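Local coordinates for putative sugar binding protein (Salmonella enterica subsp. enterica serovar Typhimurium, PDB 3KNZ) that probably binds phosphorylated sugars or related carbohydrate derivatives through its SIS-type domains, at residues E29-T34 and T165-M170. Residues are numbered along the deposited sequence; the frame is centred on the assembly and turned at random.
Sequences EMLTQT and TVLNLM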
loop_
_atom_site.group_PDB
_atom_site.type_symbol
_atom_site.label_atom_id
_atom_site.label_comp_id
_atom_site.label_asym_id
_atom_site.label_seq_id
_atom_site.Cartn_x
_atom_site.Cartn_y
_atom_site.Cartn_z
ATOM N N GLU A 29 -23.254 -20.382 -8.564
ATOM C CA GLU A 29 -23.935 -19.935 -9.778
ATOM C C GLU A 29 -22.968 -19.288 -10.764
ATOM O O GLU A 29 -23.056 -19.519 -11.965
ATOM C CB GLU A 29 -25.050 -18.945 -9.431
ATOM C CG GLU A 29 -26.248 -19.590 -8.751
ATOM C CD GLU A 29 -27.167 -18.584 -8.076
ATOM O OE1 GLU A 29 -26.746 -17.420 -7.895
ATOM O OE2 GLU A 29 -28.297 -18.969 -7.702
HETATM N N MSE A 30 -22.038 -18.485 -10.257
HETATM C CA MSE A 30 -21.085 -17.792 -11.122
HETATM C C MSE A 30 -20.202 -18.744 -11.916
HETATM O O MSE A 30 -19.779 -18.408 -13.021
HETATM C CB MSE A 30 -20.218 -16.825 -10.314
HETATM C CG MSE A 30 -20.969 -15.603 -9.832
HETATM SE SE MSE A 30 -19.813 -14.354 -8.922
HETATM C CE MSE A 30 -18.559 -13.945 -10.351
ATOM N N LEU A 31 -19.928 -19.923 -11.356
ATOM C CA LEU A 31 -19.099 -20.918 -12.035
ATOM C C LEU A 31 -19.756 -21.485 -13.289
ATOM O O LEU A 31 -19.066 -21.901 -14.215
ATOM C CB LEU A 31 -18.789 -22.095 -11.109
ATOM C CG LEU A 31 -17.960 -21.812 -9.865
ATOM C CD1 LEU A 31 -17.743 -23.110 -9.094
ATOM C CD2 LEU A 31 -16.641 -21.180 -10.266
ATOM N N THR A 32 -21.083 -21.506 -13.319
ATOM C CA THR A 32 -21.806 -22.095 -14.440
ATOM C C THR A 32 -22.299 -21.059 -15.459
ATOM O O THR A 32 -22.907 -21.426 -16.462
ATOM C CB THR A 32 -23.002 -22.919 -13.925
ATOM O OG1 THR A 32 -23.999 -22.040 -13.387
ATOM C CG2 THR A 32 -22.539 -23.897 -12.836
ATOM N N GLN A 33 -22.036 -19.776 -15.207
ATOM C CA GLN A 33 -22.457 -18.712 -16.124
ATOM C C GLN A 33 -21.499 -18.586 -17.306
ATOM O O GLN A 33 -20.281 -18.667 -17.132
ATOM C CB GLN A 33 -22.505 -17.354 -15.409
ATOM C CG GLN A 33 -23.560 -17.214 -14.313
ATOM C CD GLN A 33 -23.477 -15.870 -13.578
ATOM O OE1 GLN A 33 -22.623 -15.033 -13.874
ATOM N NE2 GLN A 33 -24.367 -15.665 -12.617
ATOM N N THR A 34 -22.047 -18.400 -18.504
ATOM C CA THR A 34 -21.221 -18.155 -19.683
ATOM C C THR A 34 -20.923 -16.666 -19.640
ATOM O O THR A 34 -21.833 -15.834 -19.590
ATOM C CB THR A 34 -21.935 -18.480 -20.995
ATOM O OG1 THR A 34 -23.105 -17.662 -21.102
ATOM C CG2 THR A 34 -22.317 -19.961 -21.054
ATOM N N THR A 165 -16.193 -10.395 -6.198
ATOM C CA THR A 165 -15.197 -9.616 -6.934
ATOM C C THR A 165 -13.947 -10.443 -7.136
ATOM O O THR A 165 -13.394 -10.468 -8.229
ATOM C CB THR A 165 -14.851 -8.297 -6.224
ATOM O OG1 THR A 165 -16.046 -7.527 -6.066
ATOM C CG2 THR A 165 -13.829 -7.489 -7.025
ATOM N N VAL A 166 -13.514 -11.128 -6.085
ATOM C CA VAL A 166 -12.338 -11.978 -6.181
ATOM C C VAL A 166 -12.604 -13.087 -7.193
ATOM O O VAL A 166 -11.734 -13.411 -7.994
ATOM C CB VAL A 166 -11.939 -12.590 -4.814
ATOM C CG1 VAL A 166 -10.846 -13.662 -5.000
ATOM C CG2 VAL A 166 -11.487 -11.481 -3.839
ATOM N N LEU A 167 -13.803 -13.660 -7.175
ATOM C CA LEU A 167 -14.123 -14.718 -8.135
ATOM C C LEU A 167 -14.180 -14.167 -9.564
ATOM O O LEU A 167 -13.669 -14.792 -10.497
ATOM C CB LEU A 167 -15.432 -15.422 -7.774
ATOM C CG LEU A 167 -15.841 -16.533 -8.747
ATOM C CD1 LEU A 167 -14.700 -17.527 -8.942
ATOM C CD2 LEU A 167 -17.123 -17.236 -8.288
ATOM N N ASN A 168 -14.789 -12.995 -9.718
ATOM C CA ASN A 168 -14.892 -12.330 -11.019
ATOM C C ASN A 168 -13.492 -12.175 -11.629
ATOM O O ASN A 168 -13.257 -12.577 -12.767
ATOM C CB ASN A 168 -15.566 -10.957 -10.869
ATOM C CG ASN A 168 -16.274 -10.506 -12.131
ATOM O OD1 ASN A 168 -17.076 -11.245 -12.696
ATOM N ND2 ASN A 168 -16.017 -9.273 -12.550
ATOM N N LEU A 169 -12.563 -11.612 -10.857
ATOM C CA LEU A 169 -11.165 -11.444 -11.292
ATOM C C LEU A 169 -10.497 -12.761 -11.688
ATOM O O LEU A 169 -9.733 -12.811 -12.655
ATOM C CB LEU A 169 -10.336 -10.795 -10.181
ATOM C CG LEU A 169 -10.496 -9.297 -9.951
ATOM C CD1 LEU A 169 -10.105 -8.914 -8.536
ATOM C CD2 LEU A 169 -9.694 -8.496 -10.985
HETATM N N MSE A 170 -10.767 -13.818 -10.927
HETATM C CA MSE A 170 -10.187 -15.141 -11.204
HETATM C C MSE A 170 -10.748 -15.754 -12.485
HETATM O O MSE A 170 -10.027 -16.429 -13.231
HETATM C CB MSE A 170 -10.392 -16.087 -10.018
HETATM C CG MSE A 170 -9.531 -15.743 -8.807
HETATM SE SE MSE A 170 -9.818 -16.942 -7.330
HETATM C CE MSE A 170 -8.353 -16.385 -6.178
#
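Met30, on helix 15-32, and Leu167, on helix 161-179, lie alongside each other with their side chains running in opposing senses, a compact example of how an N-terminal helix packs on a helix of the alpha-beta-alpha SIS fold. The contact is largely buried and mainly apolar, and the chain runs 137 positions from Met30 to Leu167. Leu167 has CG anti to its backbone N (chi1 179°), which sends the branch across to the other helix. Its CD2 rests against the root of the partner chain, 3.7 Å from CB of Met30, and also touches the selenium at 4.0 Å from SE.

Met30, a selenomethionine here, runs extended as far as SE and then bends (chi3 60°), so that its terminal methyl passes the flank of Leu167 and approaches Asn168. The side chains of Met30 and Asn168 cross at about a right angle, with CE of Met30 3.9 Å from both OD1 and the backbone N of Asn168. That approach is only van der Waals contact: OD1 accepts a hydrogen bond from Arg35 NH1, while ND2 donates to Leu146 O, and together the two bonds fix the rotation of the buried amide. Pro149 touches both Met30 and Asn168.

Beside this pair, Leu31 brings its CD2 to 4.3 Å from CD1 of Leu167, a looser meeting of methyls. Phe199 of helix 185-215 touches both leucines, tying a third helix into the packing. Within 29-34, Glu29 O takes two donors from the same face of its plane: the backbone N of Thr32 at 3.1 Å and OG1 of Thr32 at 3.0 Å.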